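Side-chain contacts in core protein VP7 (Bluetongue virus, PDB 1BVP), which forms trimers that coat the VP3 scaffold of the inner capsid and acts in binding to the host cell surface: residues N38-L43 / L66-S71; Q124-F129 / P297-N302; Q173-R178 / V243-V248. All blocks are in the same frame, centred on the assembly; numbering follows the deposited sequence.

Contact 1 of 3, residues N38-L43 / L66-S71; sequences NRYNGL and LDMMLS
Tyr40 reaches Asp67 because its CG lies anti to the backbone N (chi1 -176°), which carries the phenol off helix 27-44 toward helix 55-73; Asp67 chi1, at -90°, turns the carboxylate to meet it. The two helices are well separated here, the closest CA atoms, those of Tyr40 and Met68, being 9.5 Å apart, so the gap is spanned by side chains alone. The bridging bond runs from Tyr40 OH to Asp67 OD2 at 2.6 Å. OD2 lies at the edge of the phenol ring, close to its plane, and receives the hydroxyl on its anti lone pair, the one turned away from OD1. Ring and carboxylate planes stand 50° apart, and the side chains meet at roughly a right angle, so the groups do not lie flat on each other. Apolar cover comes from Met68, whose extended chain brings the CE methyl to 4.3 Å from Tyr40 CD1. One turn further along helix 55-73, Ser71 OG donates to Asp67 O over 3.1 Å, while Ser71 N makes the helical bond to the same oxygen from the other face of its plane. The buried carboxylate is well supplied with partners: Arg46 forms a salt bridge with OD2 and also bonds Tyr40 OH, whereas Tyr84 OH and His87 N serve OD1. Such a setting, with a salt bridge and several hydrogen bonds, would probably favour the ionised acid. Around this pair of helices, Thr90 of helix 90-94 touches both Tyr40 and Asp67, and helices 276-286 and 304-323 receive Leu66.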
loop_
_atom_site.group_PDB
_atom_site.type_symbol
_atom_site.label_atom_id
_atom_site.label_comp_id
_atom_site.label_asym_id
_atom_site.label_seq_id
_atom_site.Cartn_x
_atom_site.Cartn_y
_atom_site.Cartn_z
ATOM N N ASN A 38 23.580 -30.110 -9.111
ATOM C CA ASN A 38 24.372 -31.298 -8.914
ATOM C C ASN A 38 23.816 -32.057 -7.673
ATOM O O ASN A 38 23.485 -33.238 -7.785
ATOM C CB ASN A 38 25.874 -30.922 -8.822
ATOM C CG ASN A 38 26.794 -32.144 -8.574
ATOM O OD1 ASN A 38 27.139 -32.842 -9.512
ATOM N ND2 ASN A 38 27.212 -32.374 -7.313
ATOM N N ARG A 39 23.645 -31.394 -6.519
ATOM C CA ARG A 39 23.110 -32.093 -5.335
ATOM C C ARG A 39 21.746 -32.693 -5.640
ATOM O O ARG A 39 21.472 -33.855 -5.358
ATOM C CB ARG A 39 22.951 -31.156 -4.157
ATOM C CG ARG A 39 24.071 -31.196 -3.178
ATOM C CD ARG A 39 24.259 -32.574 -2.596
ATOM N NE ARG A 39 23.624 -32.740 -1.294
ATOM C CZ ARG A 39 23.874 -33.761 -0.477
ATOM N NH1 ARG A 39 24.735 -34.699 -0.836
ATOM N NH2 ARG A 39 23.286 -33.832 0.714
ATOM N N TYR A 40 20.907 -31.885 -6.266
ATOM C CA TYR A 40 19.577 -32.290 -6.611
ATOM C C TYR A 40 19.554 -33.541 -7.479
ATOM O O TYR A 40 18.939 -34.532 -7.108
ATOM C CB TYR A 40 18.866 -31.140 -7.300
ATOM C CG TYR A 40 17.424 -31.447 -7.605
ATOM C CD1 TYR A 40 16.464 -31.486 -6.578
ATOM C CD2 TYR A 40 17.023 -31.762 -8.907
ATOM C CE1 TYR A 40 15.147 -31.845 -6.852
ATOM C CE2 TYR A 40 15.713 -32.113 -9.191
ATOM C CZ TYR A 40 14.787 -32.154 -8.166
ATOM O OH TYR A 40 13.502 -32.511 -8.459
ATOM N N ASN A 41 20.209 -33.505 -8.636
ATOM C CA ASN A 41 20.241 -34.666 -9.526
ATOM C C ASN A 41 20.816 -35.910 -8.818
ATOM O O ASN A 41 20.322 -37.032 -8.985
ATOM C CB ASN A 41 21.016 -34.334 -10.790
ATOM C CG ASN A 41 20.225 -33.449 -11.734
ATOM O OD1 ASN A 41 20.778 -32.837 -12.634
ATOM N ND2 ASN A 41 18.910 -33.399 -11.548
ATOM N N GLY A 42 21.771 -35.696 -7.925
ATOM C CA GLY A 42 22.343 -36.820 -7.221
ATOM C C GLY A 42 21.436 -37.549 -6.253
ATOM O O GLY A 42 21.414 -38.775 -6.247
ATOM N N LEU A 43 20.736 -36.808 -5.399
ATOM C CA LEU A 43 19.842 -37.405 -4.405
ATOM C C LEU A 43 18.472 -37.798 -4.950
ATOM O O LEU A 43 17.735 -38.562 -4.331
ATOM C CB LEU A 43 19.628 -36.425 -3.253
ATOM C CG LEU A 43 20.774 -36.088 -2.309
ATOM C CD1 LEU A 43 20.244 -35.154 -1.247
ATOM C CD2 LEU A 43 21.281 -37.346 -1.653
ATOM N N LEU A 66 9.586 -26.751 -8.193
ATOM C CA LEU A 66 8.379 -27.170 -7.498
ATOM C C LEU A 66 8.760 -28.014 -6.274
ATOM O O LEU A 66 8.274 -27.779 -5.163
ATOM C CB LEU A 66 7.488 -27.959 -8.440
ATOM C CG LEU A 66 6.116 -28.430 -7.935
ATOM C CD1 LEU A 66 5.359 -27.335 -7.223
ATOM C CD2 LEU A 66 5.318 -28.909 -9.137
ATOM N N ASP A 67 9.683 -28.954 -6.450
ATOM C CA ASP A 67 10.119 -29.793 -5.331
ATOM C C ASP A 67 10.695 -28.973 -4.207
ATOM O O ASP A 67 10.445 -29.239 -3.033
ATOM C CB ASP A 67 11.196 -30.794 -5.770
ATOM C CG ASP A 67 10.620 -32.106 -6.260
ATOM O OD1 ASP A 67 9.448 -32.414 -5.955
ATOM O OD2 ASP A 67 11.350 -32.842 -6.950
ATOM N N MET A 68 11.513 -28.000 -4.581
ATOM C CA MET A 68 12.176 -27.143 -3.619
ATOM C C MET A 68 11.212 -26.243 -2.887
ATOM O O MET A 68 11.355 -26.043 -1.680
ATOM C CB MET A 68 13.260 -26.344 -4.313
ATOM C CG MET A 68 14.423 -27.212 -4.744
ATOM S SD MET A 68 15.764 -26.254 -5.423
ATOM C CE MET A 68 17.035 -27.467 -5.252
ATOM N N MET A 69 10.226 -25.707 -3.608
ATOM C CA MET A 69 9.196 -24.859 -3.012
ATOM C C MET A 69 8.383 -25.715 -1.999
ATOM O O MET A 69 8.304 -25.375 -0.825
ATOM C CB MET A 69 8.305 -24.309 -4.124
ATOM C CG MET A 69 7.171 -23.356 -3.698
ATOM S SD MET A 69 5.624 -24.221 -3.314
ATOM C CE MET A 69 5.180 -23.512 -1.762
ATOM N N LEU A 70 7.906 -26.892 -2.409
ATOM C CA LEU A 70 7.135 -27.727 -1.495
ATOM C C LEU A 70 7.919 -28.154 -0.278
ATOM O O LEU A 70 7.396 -28.126 0.835
ATOM C CB LEU A 70 6.538 -28.946 -2.208
ATOM C CG LEU A 70 5.645 -28.564 -3.401
ATOM C CD1 LEU A 70 5.264 -29.759 -4.217
ATOM C CD2 LEU A 70 4.409 -27.785 -2.924
ATOM N N SER A 71 9.185 -28.502 -0.454
ATOM C CA SER A 71 9.985 -28.928 0.704
ATOM C C SER A 71 10.235 -27.787 1.680
ATOM O O SER A 71 10.146 -27.969 2.890
ATOM C CB SER A 71 11.311 -29.577 0.273
ATOM O OG SER A 71 11.036 -30.774 -0.449
#

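Contact 2 of 3, residues Q124-F129 / P297-N302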
loop_
_atom_site.group_PDB
_atom_site.type_symbol
_atom_site.label_atom_id
_atom_site.label_comp_id
_atom_site.label_asym_id
_atom_site.label_seq_id
_atom_site.Cartn_x
_atom_site.Cartn_y
_atom_site.Cartn_z
ATOM N N GLN A 124 -5.295 -0.455 11.371
ATOM C CA GLN A 124 -6.224 -1.480 10.888
ATOM C C GLN A 124 -6.986 -0.916 9.675
ATOM O O GLN A 124 -7.179 0.289 9.551
ATOM C CB GLN A 124 -7.121 -1.909 12.013
ATOM C CG GLN A 124 -6.296 -2.361 13.176
ATOM C CD GLN A 124 -5.521 -3.600 12.833
ATOM O OE1 GLN A 124 -6.078 -4.563 12.297
ATOM N NE2 GLN A 124 -4.229 -3.579 13.104
ATOM N N PRO A 125 -7.385 -1.792 8.745
ATOM C CA PRO A 125 -8.098 -1.484 7.490
ATOM C C PRO A 125 -9.533 -1.004 7.432
ATOM O O PRO A 125 -9.893 -0.222 6.535
ATOM C CB PRO A 125 -7.951 -2.784 6.690
ATOM C CG PRO A 125 -7.980 -3.852 7.787
ATOM C CD PRO A 125 -7.175 -3.251 8.924
ATOM N N TYR A 126 -10.376 -1.540 8.312
ATOM C CA TYR A 126 -11.776 -1.189 8.281
ATOM C C TYR A 126 -12.254 -0.250 9.364
ATOM O O TYR A 126 -11.485 0.130 10.248
ATOM C CB TYR A 126 -12.587 -2.451 8.290
ATOM C CG TYR A 126 -12.079 -3.455 7.302
ATOM C CD1 TYR A 126 -11.894 -3.123 5.933
ATOM C CD2 TYR A 126 -11.805 -4.761 7.727
ATOM C CE1 TYR A 126 -11.446 -4.108 5.005
ATOM C CE2 TYR A 126 -11.362 -5.752 6.831
ATOM C CZ TYR A 126 -11.185 -5.435 5.482
ATOM O OH TYR A 126 -10.772 -6.488 4.682
ATOM N N GLY A 127 -13.527 0.140 9.262
ATOM C CA GLY A 127 -14.113 1.054 10.219
ATOM C C GLY A 127 -14.121 0.456 11.610
ATOM O O GLY A 127 -14.367 -0.757 11.789
ATOM N N PHE A 128 -13.872 1.307 12.600
ATOM C CA PHE A 128 -13.844 0.851 13.975
ATOM C C PHE A 128 -15.124 0.125 14.386
ATOM O O PHE A 128 -15.094 -0.792 15.200
ATOM C CB PHE A 128 -13.570 2.022 14.903
ATOM C CG PHE A 128 -13.351 1.605 16.321
ATOM C CD1 PHE A 128 -14.421 1.467 17.196
ATOM C CD2 PHE A 128 -12.085 1.344 16.788
ATOM C CE1 PHE A 128 -14.225 1.078 18.506
ATOM C CE2 PHE A 128 -11.881 0.951 18.109
ATOM C CZ PHE A 128 -12.956 0.824 18.964
ATOM N N PHE A 129 -16.253 0.534 13.814
ATOM C CA PHE A 129 -17.558 -0.065 14.128
ATOM C C PHE A 129 -18.131 -0.906 13.026
ATOM O O PHE A 129 -19.338 -1.038 12.919
ATOM C CB PHE A 129 -18.585 1.009 14.464
ATOM C CG PHE A 129 -18.238 1.818 15.660
ATOM C CD1 PHE A 129 -18.435 1.298 16.945
ATOM C CD2 PHE A 129 -17.678 3.091 15.510
ATOM C CE1 PHE A 129 -18.063 2.045 18.091
ATOM C CE2 PHE A 129 -17.313 3.839 16.623
ATOM C CZ PHE A 129 -17.501 3.312 17.926
ATOM N N PRO A 297 -7.311 -14.167 0.781
ATOM C CA PRO A 297 -8.003 -14.211 2.075
ATOM C C PRO A 297 -8.683 -12.861 2.414
ATOM O O PRO A 297 -8.341 -11.816 1.879
ATOM C CB PRO A 297 -6.875 -14.564 3.048
ATOM C CG PRO A 297 -5.635 -14.058 2.364
ATOM C CD PRO A 297 -5.861 -14.384 0.924
ATOM N N ILE A 298 -9.682 -12.894 3.277
ATOM C CA ILE A 298 -10.387 -11.678 3.656
ATOM C C ILE A 298 -9.545 -10.992 4.700
ATOM O O ILE A 298 -9.339 -9.793 4.658
ATOM C CB ILE A 298 -11.771 -12.037 4.236
ATOM C CG1 ILE A 298 -12.576 -12.779 3.182
ATOM C CG2 ILE A 298 -12.535 -10.808 4.654
ATOM C CD1 ILE A 298 -13.832 -13.343 3.719
ATOM N N PHE A 299 -9.038 -11.769 5.644
ATOM C CA PHE A 299 -8.194 -11.213 6.686
ATOM C C PHE A 299 -6.790 -11.644 6.416
ATOM O O PHE A 299 -6.561 -12.756 5.927
ATOM C CB PHE A 299 -8.628 -11.712 8.050
ATOM C CG PHE A 299 -10.035 -11.342 8.378
ATOM C CD1 PHE A 299 -10.347 -10.035 8.760
ATOM C CD2 PHE A 299 -11.065 -12.275 8.237
ATOM C CE1 PHE A 299 -11.654 -9.663 8.991
ATOM C CE2 PHE A 299 -12.381 -11.912 8.465
ATOM C CZ PHE A 299 -12.674 -10.599 8.842
ATOM N N PRO A 300 -5.831 -10.744 6.647
ATOM C CA PRO A 300 -4.417 -11.053 6.422
ATOM C C PRO A 300 -3.941 -12.211 7.282
ATOM O O PRO A 300 -4.388 -12.378 8.413
ATOM C CB PRO A 300 -3.707 -9.733 6.756
ATOM C CG PRO A 300 -4.735 -8.906 7.496
ATOM C CD PRO A 300 -6.039 -9.312 6.908
ATOM N N PRO A 301 -3.100 -13.087 6.716
ATOM C CA PRO A 301 -2.566 -14.250 7.451
ATOM C C PRO A 301 -1.650 -13.699 8.528
ATOM O O PRO A 301 -1.167 -12.556 8.416
ATOM C CB PRO A 301 -1.762 -15.005 6.383
ATOM C CG PRO A 301 -2.367 -14.525 5.074
ATOM C CD PRO A 301 -2.630 -13.065 5.321
ATOM N N ASN A 302 -1.344 -14.487 9.548
ATOM C CA ASN A 302 -0.487 -13.928 10.591
ATOM C C ASN A 302 0.603 -14.839 11.140
ATOM O O ASN A 302 1.277 -14.484 12.116
ATOM C CB ASN A 302 -1.348 -13.415 11.743
ATOM C CG ASN A 302 -2.129 -14.514 12.389
ATOM O OD1 ASN A 302 -3.316 -14.658 12.131
ATOM N ND2 ASN A 302 -1.459 -15.346 13.191
#
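The junction between the β-rich and helical parts of VP7 is where Tyr126, in the loop after strand 122-123, meets Ile298 and Phe299 of the loop leading into helix 304-323. Tyr126 CE2 approaches Phe299 CE1 to 4.5 Å, a loose apolar contact. The Phe299 atom lies at the rim of the tyrosine ring near its plane, which rules out a face-to-face stack. At the far end of the phenol, Tyr126 OH stands 3.6 Å from Ile298 O, too far to count as a hydrogen bond. Tyr126 CG sits anti to the carbonyl carbon (chi1 -47°), and this choice directs the ring across to the 297-302 loop.

Each aromatic ring is also backed by its own sequence neighbour. Pro125 CG lies 3.9 Å above the plane of the Tyr126 ring, over its centre, and Ile298 CG2 sits 4.0 Å above the Phe299 ring, offset toward the rim. The contact is thin, burying 99 Å² between the segments; the 167 residues between the loops hold the β-strands from 134-136 to 241-252, inserted between the helical regions. The polar ends are met across the trimer interface: Arg123 NH2 of the second subunit hydrogen-bonds to Tyr126 OH and weakly to Ile298 O, joining the two oxygens indirectly. On that same neighbouring subunit, Val248 packs against Tyr126, Tyr185 against Ile298 and Ile222 against Phe299.

Contact 3 of 3, residues Q173-R178 / V243-V248; sequences QIFQGR and VQIQVV
Phe175 directs the edge of its ring at Val247 and Ile245, two residues of strand 241-252 in the β-sandwich domain of VP7, a viral jelly roll. The evidence for an edge-on approach is that both touching methyls lie near the plane of the phenyl group. Val247 CG2 comes within 3.5 Å of Phe175 CE1, and Ile245 CG2 stands 4.0 Å from Phe175 CZ, so adjacent ring carbons each take a methyl from a different residue of the strand. The phenylalanine and valine side chains come from opposite directions, the methyl meeting the ring at its edge, while the isoleucine crosses the phenylalanine at a slant.

Rotation about the CA-CB bonds selects the branches that touch. In Val247, chi1 of 172° places CG2 anti to the carbonyl carbon, and this is the methyl presented to the ring. In Ile245 the short CG2 branch makes the contact rather than the longer CG1 arm. Strand alternation sets the pattern: Ile245 and Val247 point toward the 173-178 segment, whereas the intervening Gln246 points away and bonds through OE1 to Arg189. Backbone bonding alternates too, Ile245 pairing with Ile159 and Gln246 with Val187, so the strand is held between strands 158-163 and 183-195.

Phe175 thus carries the whole of its segment's contact, across a backbone gap of 9.7 Å between the CA atoms of Phe175 and Val247. Trp225 adds an edge-to-face ring contact with Phe175, and Trp188 packs on Ile245, so two tryptophans border the contact. No hydrogen bond crosses between the segments; a weak one, from Gln176 N to Gln173 O at 3.3 Å, stays within segment 173-178.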
loop_
_atom_site.group_PDB
_atom_site.type_symbol
_atom_site.label_atom_id
_atom_site.label_comp_id
_atom_site.label_asym_id
_atom_site.label_seq_id
_atom_site.Cartn_x
_atom_site.Cartn_y
_atom_site.Cartn_z
ATOM N N GLN A 173 -17.703 4.184 26.938
ATOM C CA GLN A 173 -18.150 2.800 26.855
ATOM C C GLN A 173 -18.705 2.343 25.528
ATOM O O GLN A 173 -18.769 1.136 25.275
ATOM C CB GLN A 173 -19.089 2.401 28.014
ATOM C CG GLN A 173 -20.242 3.362 28.323
ATOM C CD GLN A 173 -19.799 4.730 28.928
ATOM O OE1 GLN A 173 -18.702 4.871 29.500
ATOM N NE2 GLN A 173 -20.668 5.739 28.790
ATOM N N ILE A 174 -19.092 3.283 24.669
ATOM C CA ILE A 174 -19.658 2.934 23.347
ATOM C C ILE A 174 -18.528 2.338 22.481
ATOM O O ILE A 174 -18.762 1.477 21.615
ATOM C CB ILE A 174 -20.327 4.215 22.677
ATOM C CG1 ILE A 174 -20.989 3.910 21.341
ATOM C CG2 ILE A 174 -19.310 5.311 22.437
ATOM C CD1 ILE A 174 -22.230 3.110 21.446
ATOM N N PHE A 175 -17.303 2.781 22.780
ATOM C CA PHE A 175 -16.080 2.361 22.105
ATOM C C PHE A 175 -15.435 1.094 22.655
ATOM O O PHE A 175 -14.612 0.476 21.974
ATOM C CB PHE A 175 -15.020 3.446 22.215
ATOM C CG PHE A 175 -15.327 4.676 21.434
ATOM C CD1 PHE A 175 -15.018 4.751 20.080
ATOM C CD2 PHE A 175 -15.892 5.779 22.048
ATOM C CE1 PHE A 175 -15.268 5.917 19.347
ATOM C CE2 PHE A 175 -16.148 6.951 21.330
ATOM C CZ PHE A 175 -15.836 7.022 19.982
ATOM N N GLN A 176 -15.767 0.728 23.887
ATOM C CA GLN A 176 -15.150 -0.419 24.558
ATOM C C GLN A 176 -15.670 -1.802 24.203
ATOM O O GLN A 176 -16.720 -1.929 23.564
ATOM C CB GLN A 176 -15.081 -0.149 26.075
ATOM C CG GLN A 176 -14.301 1.194 26.326
ATOM C CD GLN A 176 -14.257 1.667 27.777
ATOM O OE1 GLN A 176 -15.081 1.250 28.610
ATOM N NE2 GLN A 176 -13.300 2.554 28.088
ATOM N N GLY A 177 -14.836 -2.816 24.452
ATOM C CA GLY A 177 -15.208 -4.195 24.161
ATOM C C GLY A 177 -15.088 -4.683 22.723
ATOM O O GLY A 177 -15.247 -5.872 22.457
ATOM N N ARG A 178 -14.848 -3.773 21.786
ATOM C CA ARG A 178 -14.704 -4.130 20.375
ATOM C C ARG A 178 -13.268 -3.868 19.977
ATOM O O ARG A 178 -12.702 -2.813 20.337
ATOM C CB ARG A 178 -15.644 -3.306 19.471
ATOM C CG ARG A 178 -16.230 -2.022 20.079
ATOM C CD ARG A 178 -17.455 -1.486 19.305
ATOM N NE ARG A 178 -18.399 -2.540 18.914
ATOM C CZ ARG A 178 -18.313 -3.267 17.792
ATOM N NH1 ARG A 178 -17.330 -3.078 16.898
ATOM N NH2 ARG A 178 -19.185 -4.245 17.585
ATOM N N VAL A 243 -23.250 16.149 18.740
ATOM C CA VAL A 243 -21.862 16.167 18.270
ATOM C C VAL A 243 -21.573 14.856 17.580
ATOM O O VAL A 243 -22.208 13.834 17.932
ATOM C CB VAL A 243 -20.815 16.365 19.417
ATOM C CG1 VAL A 243 -21.144 17.591 20.225
ATOM C CG2 VAL A 243 -20.740 15.154 20.304
ATOM N N GLN A 244 -20.761 14.895 16.510
ATOM C CA GLN A 244 -20.338 13.624 15.885
ATOM C C GLN A 244 -18.899 13.386 16.258
ATOM O O GLN A 244 -18.123 14.337 16.443
ATOM C CB GLN A 244 -20.493 13.554 14.383
ATOM C CG GLN A 244 -19.399 14.126 13.587
ATOM C CD GLN A 244 -19.631 13.883 12.109
ATOM O OE1 GLN A 244 -20.559 13.174 11.754
ATOM N NE2 GLN A 244 -18.795 14.470 11.241
ATOM N N ILE A 245 -18.590 12.130 16.529
ATOM C CA ILE A 245 -17.224 11.745 16.863
ATOM C C ILE A 245 -16.832 10.660 15.891
ATOM O O ILE A 245 -17.487 9.607 15.804
ATOM C CB ILE A 245 -17.087 11.230 18.272
ATOM C CG1 ILE A 245 -17.410 12.355 19.261
ATOM C CG2 ILE A 245 -15.682 10.751 18.478
ATOM C CD1 ILE A 245 -17.507 11.861 20.708
ATOM N N GLN A 246 -15.851 11.000 15.062
ATOM C CA GLN A 246 -15.335 10.104 14.029
ATOM C C GLN A 246 -14.044 9.395 14.412
ATOM O O GLN A 246 -13.110 10.046 14.910
ATOM C CB GLN A 246 -15.009 10.907 12.797
ATOM C CG GLN A 246 -14.589 10.058 11.652
ATOM C CD GLN A 246 -14.099 10.880 10.471
ATOM O OE1 GLN A 246 -14.138 12.117 10.495
ATOM N NE2 GLN A 246 -13.622 10.194 9.432
ATOM N N VAL A 247 -14.001 8.074 14.204
ATOM C CA VAL A 247 -12.770 7.310 14.438
ATOM C C VAL A 247 -12.078 7.300 13.062
ATOM O O VAL A 247 -12.411 6.479 12.180
ATOM C CB VAL A 247 -13.015 5.857 14.921
ATOM C CG1 VAL A 247 -11.721 5.096 14.934
ATOM C CG2 VAL A 247 -13.582 5.856 16.319
ATOM N N VAL A 248 -11.158 8.247 12.866
ATOM C CA VAL A 248 -10.458 8.351 11.598
ATOM C C VAL A 248 -9.605 7.116 11.254
ATOM O O VAL A 248 -9.541 6.713 10.091
ATOM C CB VAL A 248 -9.782 9.715 11.414
ATOM C CG1 VAL A 248 -9.466 10.316 12.706
ATOM C CG2 VAL A 248 -8.584 9.590 10.542
#

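Contacts 1 and 3 are buried, and their centres lie about 54 Å apart on opposite sides of the chain's centre: the first joins two helices, the second a loop to a β-strand. Contact 2 lies between them at the surface, where the two parts of the molecule meet. Chemistry follows place, with a charged, hydrogen-bonded network between two helices and the loops beside them, purely apolar ring-to-methyl packing within the sandwich, and sparse packing completed by a neighbouring subunit at the junction. Contacts 2 and 3 touch directly through segment 124-129: Phe129 CZ lies 3.6 Å from Phe175 CD1, and Phe128 packs on Val247. Contact 1 touches neither.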